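Local atomic coordinates of ionotropic glutamate receptor bacterial homologue (Nostoc punctiforme, PDB entry 2PYY), a protein that binds L-glutamate in its ligand-binding core and probably senses it for a bacterial relative of ionotropic glutamate receptors. Residues R32-Q37 with Q202-L207; D80-I85 with Y186-P191; K113-T118 with A152-F157; G89-V94 with V174-S179; I12-L17 with K219-K224. All coordinates share one frame; numbering follows the deposited sequence.

Contact 1: residues R32-Q37 with Q202-L207; sequences RSIATQ and QALLNL
A crossing of two helices, 26-38 and 197-209, sets Ile34 against Ala203 and gives a worked example of how a small residue lets helices meet. The axes of the two segments pass 9.1 Å apart, with 111° between their N-to-C directions. The CG2 methyl of Ile34, anti to its own backbone N, meets Ala203 CB at 3.7 Å. The other branch works separately: Ile34 CG1 touches Leu207 CD1 at 3.6 Å, the two side chains crossing at about a right angle, and its tip, CD1, comes within 4.3 Å of Leu204 CD1. Leu207 CD1 also touches Ser33 CB at 3.7 Å, so one methyl meets two successive residues. Toward the solvent, the extended side chain of Gln37 reaches across the groove, its CD 4.0 Å from Ala203 CA, and slides past Leu207 in the opposite direction. The hydroxyl of Ser33 is occupied elsewhere, OG bonding to the carbonyl of Asp29. Around the crossing, Leu30 of helix 26-38 touches both Leu204 and Leu207, helix 212-220 supplies Leu216 against Ser33, and Ala73 of a neighbouring subunit packs on Asn206.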
# COMPACT_ATOMS: atom_id res chain seq x y z
N ARG B 32 -7.27 17.30 15.66
CA ARG B 32 -7.76 18.15 16.74
C ARG B 32 -9.28 18.35 16.63
O ARG B 32 -9.98 18.28 17.63
CB ARG B 32 -7.06 19.50 16.72
CG ARG B 32 -7.51 20.47 17.81
CD ARG B 32 -7.04 21.89 17.52
NE ARG B 32 -5.58 22.02 17.56
CZ ARG B 32 -4.84 22.48 16.55
NH1 ARG B 32 -5.44 22.85 15.42
NH2 ARG B 32 -3.53 22.59 16.68
N SER B 33 -9.78 18.58 15.42
CA SER B 33 -11.22 18.78 15.21
C SER B 33 -12.01 17.52 15.51
O SER B 33 -13.07 17.56 16.13
CB SER B 33 -11.52 19.21 13.77
OG SER B 33 -10.77 20.35 13.42
N ILE B 34 -11.49 16.40 15.02
CA ILE B 34 -12.13 15.11 15.21
C ILE B 34 -12.20 14.81 16.71
O ILE B 34 -13.23 14.38 17.21
CB ILE B 34 -11.32 14.00 14.52
CG1 ILE B 34 -11.32 14.23 13.00
CG2 ILE B 34 -11.89 12.65 14.87
CD1 ILE B 34 -10.45 13.24 12.24
N ALA B 35 -11.10 15.06 17.40
CA ALA B 35 -11.02 14.82 18.84
C ALA B 35 -11.91 15.76 19.64
O ALA B 35 -12.58 15.34 20.58
CB ALA B 35 -9.58 14.95 19.30
N THR B 36 -11.91 17.03 19.28
CA THR B 36 -12.73 17.99 19.99
C THR B 36 -14.21 17.64 19.80
O THR B 36 -15.00 17.71 20.74
CB THR B 36 -12.43 19.41 19.52
OG1 THR B 36 -12.48 19.46 18.10
CG2 THR B 36 -11.04 19.84 19.97
N GLN B 37 -14.57 17.22 18.60
CA GLN B 37 -15.95 16.87 18.32
C GLN B 37 -16.41 15.60 19.04
O GLN B 37 -17.59 15.46 19.36
CB GLN B 37 -16.16 16.70 16.83
CG GLN B 37 -17.61 16.69 16.45
CD GLN B 37 -17.84 16.08 15.10
OE1 GLN B 37 -17.15 16.44 14.13
NE2 GLN B 37 -18.80 15.16 15.00
N GLN B 202 -17.44 8.77 12.13
CA GLN B 202 -18.63 9.59 12.33
C GLN B 202 -18.21 11.07 12.41
O GLN B 202 -18.80 11.93 11.76
CB GLN B 202 -19.33 9.16 13.63
CG GLN B 202 -20.55 9.95 14.02
CD GLN B 202 -21.78 9.61 13.20
OE1 GLN B 202 -21.90 8.50 12.67
NE2 GLN B 202 -22.70 10.56 13.11
N ALA B 203 -17.17 11.35 13.20
CA ALA B 203 -16.67 12.72 13.34
C ALA B 203 -16.19 13.28 12.00
O ALA B 203 -16.59 14.37 11.60
CB ALA B 203 -15.53 12.77 14.37
N LEU B 204 -15.33 12.53 11.31
CA LEU B 204 -14.80 12.96 10.02
C LEU B 204 -15.91 13.25 9.01
O LEU B 204 -15.87 14.24 8.28
CB LEU B 204 -13.88 11.88 9.44
CG LEU B 204 -13.17 12.21 8.12
CD1 LEU B 204 -12.22 13.37 8.34
CD2 LEU B 204 -12.38 10.99 7.62
N LEU B 205 -16.90 12.36 8.97
CA LEU B 205 -18.03 12.54 8.05
C LEU B 205 -18.75 13.86 8.37
O LEU B 205 -19.05 14.62 7.46
CB LEU B 205 -18.99 11.34 8.15
CG LEU B 205 -18.45 10.00 7.62
CD1 LEU B 205 -19.40 8.87 7.96
CD2 LEU B 205 -18.23 10.11 6.11
N ASN B 206 -19.01 14.14 9.64
CA ASN B 206 -19.69 15.39 9.97
C ASN B 206 -18.82 16.59 9.61
O ASN B 206 -19.33 17.60 9.12
CB ASN B 206 -20.07 15.45 11.44
CG ASN B 206 -21.19 14.47 11.79
OD1 ASN B 206 -22.10 14.24 10.98
ND2 ASN B 206 -21.14 13.91 12.99
N LEU B 207 -17.51 16.47 9.84
CA LEU B 207 -16.58 17.55 9.51
C LEU B 207 -16.62 17.85 8.02
O LEU B 207 -16.47 18.99 7.60
CB LEU B 207 -15.15 17.18 9.94
CG LEU B 207 -14.85 17.19 11.44
CD1 LEU B 207 -13.39 16.82 11.67
CD2 LEU B 207 -15.12 18.60 12.00

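Contact 2: residues D80-I85 with Y186-P191; sequences DFSLPI and YGIILP
Phe81 and Ile189 face each other in the tight half of this contact, where a short antiparallel ladder joins 80-81 to 189-190. Ile189 CG1 sits over one face of the Phe81 ring, 4.2 Å from its centroid, a CH-pi contact, while Ile189 CD1 reaches Phe81 CZ at 3.7 Å. The same ring has the backbone carbon of Gly187 at its edge. Next along the ladder, Asp80 and Leu190 exchange both backbone bonds, Leu190 N lying 2.7 Å from Asp80 O, and Ser82 N goes to Ile188 O. Ser82 then takes over with its side chain: OG, placed between the backbone N and the carbonyl carbon (chi1 70°), donates to Leu83 O at 2.7 Å and accepts from Ile188 N at 3.3 Å. This hydroxyl thus spans the place where the chains part, and they rejoin at Ile85 N, 2.6 Å from Tyr186 O, where the side chains of Ile85 and Tyr186 cross at about a right angle, CG1 against CB.

The other end is looser. Beyond Leu190 a water links Asp80 OD2 to Pro191 O, and Pro191 is only partly buried. The Asp80 carboxylate is nonetheless held, since Lys198 and Arg197 of a neighbouring subunit form salt bridges with it. Tyr186 lies in the glutamate pocket, its OH bonded to Asp158 and Ser88. The pair lies at the edge of the sheet whose strands 86-94 and 175-190 pass between the lobes, consistent with the two crossovers of the type II periplasmic-binding-protein fold.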
# COMPACT_ATOMS: atom_id res chain seq x y z
N ASP B 80 -6.15 -1.62 11.66
CA ASP B 80 -7.41 -1.07 11.18
C ASP B 80 -7.20 0.38 10.74
O ASP B 80 -6.28 1.06 11.22
CB ASP B 80 -8.46 -1.13 12.29
CG ASP B 80 -9.74 -1.82 11.84
OD1 ASP B 80 -9.95 -1.92 10.62
OD2 ASP B 80 -10.53 -2.24 12.71
N PHE B 81 -8.05 0.85 9.84
CA PHE B 81 -7.97 2.21 9.34
C PHE B 81 -9.34 2.89 9.39
O PHE B 81 -10.36 2.23 9.26
CB PHE B 81 -7.48 2.24 7.89
CG PHE B 81 -5.99 2.16 7.75
CD1 PHE B 81 -5.37 0.96 7.42
CD2 PHE B 81 -5.20 3.28 7.94
CE1 PHE B 81 -3.98 0.88 7.29
CE2 PHE B 81 -3.81 3.22 7.81
CZ PHE B 81 -3.20 2.01 7.49
N SER B 82 -9.33 4.20 9.58
CA SER B 82 -10.56 4.96 9.58
C SER B 82 -10.80 5.17 8.09
O SER B 82 -10.05 4.65 7.25
CB SER B 82 -10.35 6.33 10.17
OG SER B 82 -9.54 7.10 9.30
N LEU B 83 -11.84 5.93 7.77
CA LEU B 83 -12.13 6.28 6.39
C LEU B 83 -10.96 7.14 5.96
O LEU B 83 -10.32 7.76 6.79
CB LEU B 83 -13.41 7.11 6.34
CG LEU B 83 -14.67 6.30 6.61
CD1 LEU B 83 -15.88 7.21 6.85
CD2 LEU B 83 -14.90 5.39 5.42
N PRO B 84 -10.66 7.19 4.66
CA PRO B 84 -9.55 8.01 4.18
C PRO B 84 -9.68 9.47 4.60
O PRO B 84 -10.78 10.02 4.61
CB PRO B 84 -9.61 7.83 2.66
CG PRO B 84 -11.04 7.43 2.40
CD PRO B 84 -11.34 6.50 3.55
N ILE B 85 -8.56 10.10 4.96
CA ILE B 85 -8.61 11.51 5.36
C ILE B 85 -8.02 12.40 4.28
O ILE B 85 -8.07 13.62 4.38
CB ILE B 85 -7.77 11.80 6.63
CG1 ILE B 85 -6.32 11.39 6.38
CG2 ILE B 85 -8.39 11.10 7.82
CD1 ILE B 85 -5.37 11.70 7.49
N TYR B 186 -4.66 8.39 2.55
CA TYR B 186 -4.15 8.39 3.92
C TYR B 186 -5.31 8.18 4.86
O TYR B 186 -6.42 8.62 4.58
CB TYR B 186 -3.51 9.72 4.31
CG TYR B 186 -2.36 10.15 3.45
CD1 TYR B 186 -1.51 9.22 2.85
CD2 TYR B 186 -2.09 11.51 3.28
CE1 TYR B 186 -0.42 9.64 2.09
CE2 TYR B 186 -1.01 11.94 2.53
CZ TYR B 186 -0.18 11.00 1.94
OH TYR B 186 0.89 11.45 1.20
N GLY B 187 -5.03 7.55 6.00
CA GLY B 187 -6.06 7.30 6.98
C GLY B 187 -5.44 7.34 8.36
O GLY B 187 -4.21 7.49 8.49
N ILE B 188 -6.27 7.24 9.39
CA ILE B 188 -5.80 7.21 10.77
C ILE B 188 -5.63 5.71 11.00
O ILE B 188 -6.53 4.92 10.67
CB ILE B 188 -6.87 7.84 11.73
CG1 ILE B 188 -6.91 9.36 11.50
CG2 ILE B 188 -6.53 7.54 13.20
CD1 ILE B 188 -8.12 10.09 12.15
N ILE B 189 -4.46 5.30 11.49
CA ILE B 189 -4.23 3.87 11.72
C ILE B 189 -4.59 3.57 13.16
O ILE B 189 -4.26 4.33 14.07
CB ILE B 189 -2.74 3.49 11.39
CG1 ILE B 189 -2.58 1.97 11.31
CG2 ILE B 189 -1.80 4.11 12.43
CD1 ILE B 189 -1.31 1.53 10.59
N LEU B 190 -5.29 2.45 13.36
CA LEU B 190 -5.76 2.04 14.67
C LEU B 190 -5.51 0.57 14.88
O LEU B 190 -5.32 -0.17 13.92
CB LEU B 190 -7.27 2.27 14.75
CG LEU B 190 -7.80 3.62 14.29
CD1 LEU B 190 -9.04 3.45 13.44
CD2 LEU B 190 -8.06 4.47 15.50
N PRO B 191 -5.52 0.12 16.14
CA PRO B 191 -5.31 -1.31 16.40
C PRO B 191 -6.62 -2.02 16.03
O PRO B 191 -7.66 -1.38 15.96
CB PRO B 191 -5.03 -1.35 17.90
CG PRO B 191 -5.78 -0.16 18.42
CD PRO B 191 -5.50 0.89 17.39
O HOH W 1 -10.16 -0.73 14.88

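Contact 3: residues K113-T118 with A152-F157; sequences KVVATT and ADAVVF. With GLU (glutamic acid), chain E.
Val114 and Asp153 open a parallel strand pair in which side chains complete the bonding at both ends. Val114 N donates to Asp153 OD1 at 3.0 Å, meeting it from 36° above the carboxylate plane, and Val114 O receives Asp153 N at 2.9 Å together with a weak bond from Ala154 N. In the middle, Ala116 N is satisfied by Ala154 O at 2.9 Å, whereas Val156 N reaches Ala116 O only through a weak bond of 3.3 Å. The hydroxyl of Thr117, its OG1 anti to the backbone N (chi1 -166°), then donates to Val156 O at 2.8 Å, almost along the C=O axis. Thr118 OG1 continues the series outside the protein, donating to OE1 of the bound glutamate at 2.8 Å, and the same OE1 lies in the plane of the Phe157 ring, at its edge. Val115 CG1 and Val156 CG2 pack tightly at 3.4 Å. Lys113 NZ finds its own partner in Asp103. Strand 114-118 stands between 154-158 and 133-137, which shares further backbone bonds with Val115 and Thr117; helix 122-129 lies against Val115, Thr117 and Val156, and helix 140-148 against Ala116, Thr118, Val155 and Phe157.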
# COMPACT_ATOMS: atom_id res chain seq x y z
N LYS B 113 18.32 2.94 -12.61
CA LYS B 113 18.67 4.18 -11.91
C LYS B 113 18.58 3.96 -10.40
O LYS B 113 18.16 2.90 -9.95
CB LYS B 113 17.70 5.30 -12.30
CG LYS B 113 17.66 5.63 -13.78
CD LYS B 113 18.97 6.26 -14.24
CE LYS B 113 18.90 6.61 -15.72
NZ LYS B 113 20.19 7.20 -16.19
N VAL B 114 18.98 4.97 -9.64
CA VAL B 114 18.95 4.94 -8.17
C VAL B 114 17.98 6.01 -7.67
O VAL B 114 18.19 7.20 -7.89
CB VAL B 114 20.34 5.23 -7.56
CG1 VAL B 114 20.22 5.34 -6.05
CG2 VAL B 114 21.32 4.12 -7.94
N VAL B 115 16.92 5.57 -6.99
CA VAL B 115 15.91 6.49 -6.47
C VAL B 115 15.90 6.55 -4.94
O VAL B 115 15.81 5.53 -4.28
CB VAL B 115 14.52 6.07 -6.95
CG1 VAL B 115 13.47 7.01 -6.39
CG2 VAL B 115 14.49 6.05 -8.47
N ALA B 116 16.00 7.76 -4.39
CA ALA B 116 16.00 7.95 -2.94
C ALA B 116 14.61 8.18 -2.39
O ALA B 116 13.75 8.78 -3.04
CB ALA B 116 16.90 9.11 -2.57
N THR B 117 14.38 7.69 -1.18
CA THR B 117 13.10 7.85 -0.49
C THR B 117 13.31 7.44 0.97
O THR B 117 14.40 7.01 1.35
CB THR B 117 11.99 6.98 -1.16
OG1 THR B 117 10.71 7.41 -0.68
CG2 THR B 117 12.18 5.51 -0.84
N THR B 118 12.27 7.59 1.78
CA THR B 118 12.38 7.23 3.19
C THR B 118 12.30 5.73 3.41
O THR B 118 11.58 5.02 2.71
CB THR B 118 11.29 7.92 4.05
OG1 THR B 118 9.99 7.54 3.59
CG2 THR B 118 11.42 9.44 3.97
N ALA B 152 21.74 10.16 -5.63
CA ALA B 152 20.55 9.56 -6.22
C ALA B 152 20.23 10.34 -7.49
O ALA B 152 20.50 11.54 -7.58
CB ALA B 152 19.38 9.62 -5.25
N ASP B 153 19.63 9.66 -8.46
CA ASP B 153 19.26 10.25 -9.74
C ASP B 153 17.91 10.94 -9.64
O ASP B 153 17.65 11.95 -10.30
CB ASP B 153 19.20 9.15 -10.80
CG ASP B 153 20.50 8.37 -10.92
OD1 ASP B 153 20.44 7.13 -11.10
OD2 ASP B 153 21.57 9.01 -10.84
N ALA B 154 17.04 10.36 -8.82
CA ALA B 154 15.70 10.88 -8.62
C ALA B 154 15.18 10.53 -7.23
O ALA B 154 15.82 9.80 -6.48
CB ALA B 154 14.76 10.31 -9.67
N VAL B 155 14.01 11.06 -6.91
CA VAL B 155 13.34 10.81 -5.64
C VAL B 155 11.88 10.46 -5.94
O VAL B 155 11.24 11.10 -6.77
CB VAL B 155 13.37 12.05 -4.72
CG1 VAL B 155 12.51 11.80 -3.50
CG2 VAL B 155 14.78 12.38 -4.32
N VAL B 156 11.36 9.45 -5.26
CA VAL B 156 9.97 9.06 -5.41
C VAL B 156 9.36 9.11 -4.01
O VAL B 156 9.83 8.43 -3.10
CB VAL B 156 9.82 7.63 -5.97
CG1 VAL B 156 8.36 7.20 -5.90
CG2 VAL B 156 10.31 7.58 -7.42
N PHE B 157 8.32 9.91 -3.85
CA PHE B 157 7.70 10.06 -2.56
C PHE B 157 6.27 10.59 -2.73
O PHE B 157 5.80 10.77 -3.86
CB PHE B 157 8.56 11.01 -1.72
CG PHE B 157 8.39 10.85 -0.24
CD1 PHE B 157 8.36 9.60 0.33
CD2 PHE B 157 8.31 11.97 0.58
CE1 PHE B 157 8.23 9.45 1.73
CE2 PHE B 157 8.18 11.85 1.97
CZ PHE B 157 8.15 10.59 2.55
N GLU E . 2.61 7.88 2.91
CA GLU E . 3.90 7.20 3.24
C GLU E . 3.62 5.87 3.93
O GLU E . 2.55 5.75 4.55
CB GLU E . 4.75 8.08 4.16
CG GLU E . 6.14 7.52 4.45
CD GLU E . 6.90 8.34 5.49
OE1 GLU E . 8.11 8.11 5.65
OE2 GLU E . 6.28 9.20 6.15
OXT GLU E . 4.48 4.96 3.85

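Contact 4: residues G89-V94 with V174-S179; sequences GLQIMV and VEIVGS
Gln91 and Ile176 meet at about a right angle, and around them an antiparallel pair of strands is interrupted where the second chain turns a corner. With CG anti to its backbone N (chi1 -165°), Gln91 passes the Ile176 side chain, whose CG2 lies 3.7 Å from Gln91 CG, and its NE2 makes a weak, bent bond to Gly178 O at 2.9 Å. An alanine here would remove that amide and would probably leave Gly178 O without this bond and Ile176 CG2 with a gap beside it. Before the break, Val94 N donates to Glu175 O at 2.8 Å and Val94 O accepts from Glu175 N. Met93 CG presses on Val174 CG2 at 3.4 Å, tighter than usual, with the Met93 sulphur resting against both methyls of the valine. On the opposite face, Val94 CG2 touches Val177 CG2 at 4.0 Å.

Further along, Val177 N still reaches Ile92 O at 3.0 Å, but a water takes the return bond: it accepts from Ile92 N and donates to Val177 O and to Ser179 O, at the corner. In the next shell, backbone bonds between Gln91 and Phe157 and between Met93 and Val155 fix strand 86-94, and Tyr144 and Leu162 pack on Met93. This broken antiparallel pair, bridged by water, belongs to the mixed sheet that runs on to strands 154-158 and 114-118, consistent with a lobe of the type II periplasmic-binding-protein fold.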
# COMPACT_ATOMS: atom_id res chain seq x y z
N GLY B 89 -0.61 10.13 -3.40
CA GLY B 89 0.00 9.15 -4.27
C GLY B 89 1.48 9.39 -4.47
O GLY B 89 2.00 10.45 -4.12
N LEU B 90 2.17 8.42 -5.06
CA LEU B 90 3.60 8.55 -5.30
C LEU B 90 3.86 9.31 -6.59
O LEU B 90 3.10 9.20 -7.55
CB LEU B 90 4.25 7.17 -5.39
CG LEU B 90 3.94 6.22 -4.24
CD1 LEU B 90 4.56 4.86 -4.52
CD2 LEU B 90 4.46 6.80 -2.94
N GLN B 91 4.94 10.09 -6.60
CA GLN B 91 5.30 10.85 -7.79
C GLN B 91 6.81 10.95 -7.87
O GLN B 91 7.51 10.77 -6.87
CB GLN B 91 4.66 12.24 -7.73
CG GLN B 91 4.68 12.98 -9.06
CD GLN B 91 3.50 13.92 -9.20
OE1 GLN B 91 3.21 14.70 -8.29
NE2 GLN B 91 2.81 13.86 -10.34
N ILE B 92 7.31 11.25 -9.06
CA ILE B 92 8.74 11.36 -9.29
C ILE B 92 9.23 12.81 -9.22
O ILE B 92 8.53 13.74 -9.62
CB ILE B 92 9.13 10.78 -10.68
CG1 ILE B 92 8.57 9.36 -10.83
CG2 ILE B 92 10.63 10.76 -10.83
CD1 ILE B 92 8.79 8.74 -12.20
N MET B 93 10.44 12.99 -8.69
CA MET B 93 11.08 14.30 -8.58
C MET B 93 12.57 14.15 -8.91
O MET B 93 13.25 13.29 -8.37
CB MET B 93 10.94 14.86 -7.15
CG MET B 93 11.65 16.19 -6.95
SD MET B 93 11.38 16.94 -5.32
CE MET B 93 12.59 15.99 -4.29
N VAL B 94 13.06 15.00 -9.82
CA VAL B 94 14.46 14.96 -10.22
C VAL B 94 15.07 16.35 -10.15
O VAL B 94 14.35 17.33 -9.95
CB VAL B 94 14.63 14.42 -11.66
CG1 VAL B 94 14.11 12.98 -11.76
CG2 VAL B 94 13.89 15.31 -12.64
N VAL B 174 14.84 21.93 -7.92
CA VAL B 174 14.32 20.61 -8.22
C VAL B 174 13.09 20.70 -9.12
O VAL B 174 12.60 21.79 -9.39
CB VAL B 174 13.96 19.88 -6.91
CG1 VAL B 174 12.52 20.19 -6.51
CG2 VAL B 174 14.20 18.40 -7.05
N GLU B 175 12.59 19.56 -9.58
CA GLU B 175 11.42 19.54 -10.45
C GLU B 175 10.64 18.23 -10.33
O GLU B 175 11.23 17.15 -10.19
CB GLU B 175 11.84 19.76 -11.91
CG GLU B 175 10.71 19.63 -12.93
CD GLU B 175 11.15 19.85 -14.38
OE1 GLU B 175 10.29 19.78 -15.28
OE2 GLU B 175 12.35 20.09 -14.62
N ILE B 176 9.31 18.33 -10.36
CA ILE B 176 8.43 17.16 -10.28
C ILE B 176 8.04 16.77 -11.69
O ILE B 176 7.64 17.62 -12.49
CB ILE B 176 7.16 17.48 -9.47
CG1 ILE B 176 7.53 17.78 -8.02
CG2 ILE B 176 6.18 16.31 -9.55
CD1 ILE B 176 6.36 18.14 -7.13
N VAL B 177 8.13 15.48 -12.00
CA VAL B 177 7.81 15.00 -13.34
C VAL B 177 6.85 13.82 -13.39
O VAL B 177 6.73 13.04 -12.44
CB VAL B 177 9.10 14.60 -14.10
CG1 VAL B 177 8.79 14.36 -15.57
CG2 VAL B 177 10.15 15.70 -13.95
N GLY B 178 6.18 13.69 -14.53
CA GLY B 178 5.24 12.60 -14.73
C GLY B 178 3.99 12.69 -13.88
O GLY B 178 3.84 13.60 -13.06
N SER B 179 3.09 11.75 -14.09
CA SER B 179 1.84 11.69 -13.33
C SER B 179 2.04 10.83 -12.09
O SER B 179 3.15 10.35 -11.83
CB SER B 179 0.74 11.10 -14.20
OG SER B 179 1.18 9.95 -14.91
O HOH W 2 5.75 10.75 -11.68

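Contact 5: residues I12-L17 with K219-K224; sequences IPPFVL and KWFDPK
A cis peptide before Pro14 and a classic beta bulge, with Phe15 and Val16 both facing Ile12, fold residues 12-17 into a compact loop that lies against Trp220 and Phe221, where helix 212-220 gives out. Phe221 is the first residue to leave helical geometry, and its CG, beside the backbone N (chi1 -56°), starts a ring that touches both Pro14 and Phe15. Its far end does the touching: Phe221 CE2 meets Pro14 CG at 3.6 Å, and Phe221 CZ lies 3.6 Å from Phe15 CZ. The two phenyl rings meet obliquely, their planes turned 46° and their centroids 5.4 Å apart. The Phe15 ring is placed within its own loop as well, with Ile12 O at its edge and in its plane. Pro14 O lies over one face of the Trp220 ring, offset toward the rim and 3.9 Å from Trp220 CE3, while Trp220 CZ3 is 4.2 Å from Leu17 CD1. An alanine in place of Phe221 would probably open a gap beside Pro14 and the tip of Phe15 and make the Phe15 ring freer to move.

The indole NE1 of Trp220 is bonded to Asp29, which ties the helix end to helix 26-38. Further aromatic groups extend the cluster: Phe86 meets both phenyl rings, Tyr217 adjoins Phe221, Tyr186 lies edge-to-face with Phe15, and Phe164 of helix 159-166 packs on Pro14.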
# COMPACT_ATOMS: atom_id res chain seq x y z
N ILE B 12 6.00 15.30 8.87
CA ILE B 12 6.02 15.25 7.41
C ILE B 12 5.15 16.39 6.87
O ILE B 12 3.95 16.23 6.68
CB ILE B 12 5.50 13.87 6.89
CG1 ILE B 12 5.43 13.89 5.36
CG2 ILE B 12 4.15 13.54 7.52
CD1 ILE B 12 5.98 12.63 4.73
N PRO B 13 5.74 17.57 6.64
CA PRO B 13 5.01 18.72 6.13
C PRO B 13 4.46 18.51 4.73
O PRO B 13 5.04 17.79 3.92
CB PRO B 13 6.03 19.86 6.22
CG PRO B 13 7.34 19.16 6.08
CD PRO B 13 7.14 17.92 6.94
N PRO B 14 3.32 19.15 4.42
CA PRO B 14 2.55 20.04 5.30
C PRO B 14 1.49 19.35 6.16
O PRO B 14 0.59 20.02 6.69
CB PRO B 14 1.92 21.01 4.31
CG PRO B 14 1.57 20.09 3.18
CD PRO B 14 2.79 19.19 3.04
N PHE B 15 1.57 18.03 6.30
CA PHE B 15 0.60 17.31 7.13
C PHE B 15 0.92 17.48 8.62
O PHE B 15 0.04 17.76 9.42
CB PHE B 15 0.55 15.82 6.73
CG PHE B 15 0.13 15.62 5.30
CD1 PHE B 15 1.07 15.66 4.27
CD2 PHE B 15 -1.23 15.51 4.98
CE1 PHE B 15 0.65 15.62 2.93
CE2 PHE B 15 -1.64 15.47 3.65
CZ PHE B 15 -0.71 15.52 2.63
N VAL B 16 2.20 17.33 8.97
CA VAL B 16 2.66 17.49 10.34
C VAL B 16 3.98 18.27 10.35
O VAL B 16 4.96 17.85 9.73
CB VAL B 16 2.91 16.13 11.03
CG1 VAL B 16 3.45 16.36 12.45
CG2 VAL B 16 1.62 15.32 11.08
N LEU B 17 4.00 19.39 11.07
CA LEU B 17 5.20 20.22 11.19
C LEU B 17 5.49 20.49 12.66
O LEU B 17 4.58 20.44 13.49
CB LEU B 17 5.03 21.55 10.47
CG LEU B 17 4.68 21.55 8.99
CD1 LEU B 17 3.20 21.31 8.80
CD2 LEU B 17 5.07 22.91 8.39
N LYS B 219 -6.95 25.54 3.63
CA LYS B 219 -6.01 26.25 4.47
C LYS B 219 -4.57 25.79 4.25
O LYS B 219 -3.64 26.60 4.31
CB LYS B 219 -6.36 26.07 5.94
CG LYS B 219 -5.29 26.57 6.90
CD LYS B 219 -5.67 26.26 8.34
CE LYS B 219 -4.62 26.78 9.33
NZ LYS B 219 -4.84 26.24 10.69
N TRP B 220 -4.38 24.51 3.98
CA TRP B 220 -3.03 23.98 3.80
C TRP B 220 -2.64 23.63 2.38
O TRP B 220 -1.46 23.40 2.11
CB TRP B 220 -2.82 22.75 4.67
CG TRP B 220 -2.87 23.04 6.13
CD1 TRP B 220 -3.95 22.95 6.95
CD2 TRP B 220 -1.79 23.51 6.93
NE1 TRP B 220 -3.61 23.34 8.22
CE2 TRP B 220 -2.29 23.69 8.24
CE3 TRP B 220 -0.44 23.80 6.68
CZ2 TRP B 220 -1.48 24.14 9.30
CZ3 TRP B 220 0.36 24.25 7.74
CH2 TRP B 220 -0.18 24.42 9.03
N PHE B 221 -3.60 23.59 1.47
CA PHE B 221 -3.31 23.22 0.09
C PHE B 221 -3.95 24.14 -0.95
O PHE B 221 -4.74 25.03 -0.62
CB PHE B 221 -3.78 21.78 -0.18
CG PHE B 221 -3.19 20.76 0.75
CD1 PHE B 221 -3.84 20.40 1.93
CD2 PHE B 221 -1.97 20.16 0.46
CE1 PHE B 221 -3.29 19.46 2.80
CE2 PHE B 221 -1.40 19.22 1.32
CZ PHE B 221 -2.07 18.87 2.49
N ASP B 222 -3.60 23.91 -2.20
CA ASP B 222 -4.14 24.69 -3.30
C ASP B 222 -5.27 23.87 -3.91
O ASP B 222 -5.07 22.72 -4.29
CB ASP B 222 -3.05 24.96 -4.34
CG ASP B 222 -3.50 25.91 -5.42
OD1 ASP B 222 -2.67 26.75 -5.83
OD2 ASP B 222 -4.67 25.82 -5.86
N PRO B 223 -6.47 24.44 -4.01
CA PRO B 223 -7.64 23.74 -4.56
C PRO B 223 -7.39 22.96 -5.85
O PRO B 223 -7.90 21.84 -6.01
CB PRO B 223 -8.66 24.87 -4.75
CG PRO B 223 -7.79 26.08 -4.95
CD PRO B 223 -6.76 25.88 -3.87
N LYS B 224 -6.59 23.52 -6.75
CA LYS B 224 -6.31 22.87 -8.04
C LYS B 224 -5.48 21.58 -7.96
O LYS B 224 -5.47 20.79 -8.90
CB LYS B 224 -5.61 23.85 -8.99
CG LYS B 224 -4.20 24.23 -8.57
CD LYS B 224 -3.60 25.24 -9.52
CE LYS B 224 -2.23 25.70 -9.05
NZ LYS B 224 -1.29 24.56 -8.95

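How the contacts relate
From the N terminus the five contacts open in the order 5, 1, 2, 4, 3 and close in reverse, so each loop nests inside the one before and none cross. Contact 5 ties the loop after the first strand to the end of the last helix, and contact 1 joins helix 26-38 to helix 197-209. Contact 2 touches contact 1 through Leu204 and Pro84, and contact 5 through Tyr186 and Phe15. Contacts 2 and 4 share strand 175-190, their centres about 26 Å apart on opposite sides of the chain's centre. Innermost, contact 3 adjoins contact 4 in the sheet, while Phe157 reaches back to Ile12 beside the bound glutamate.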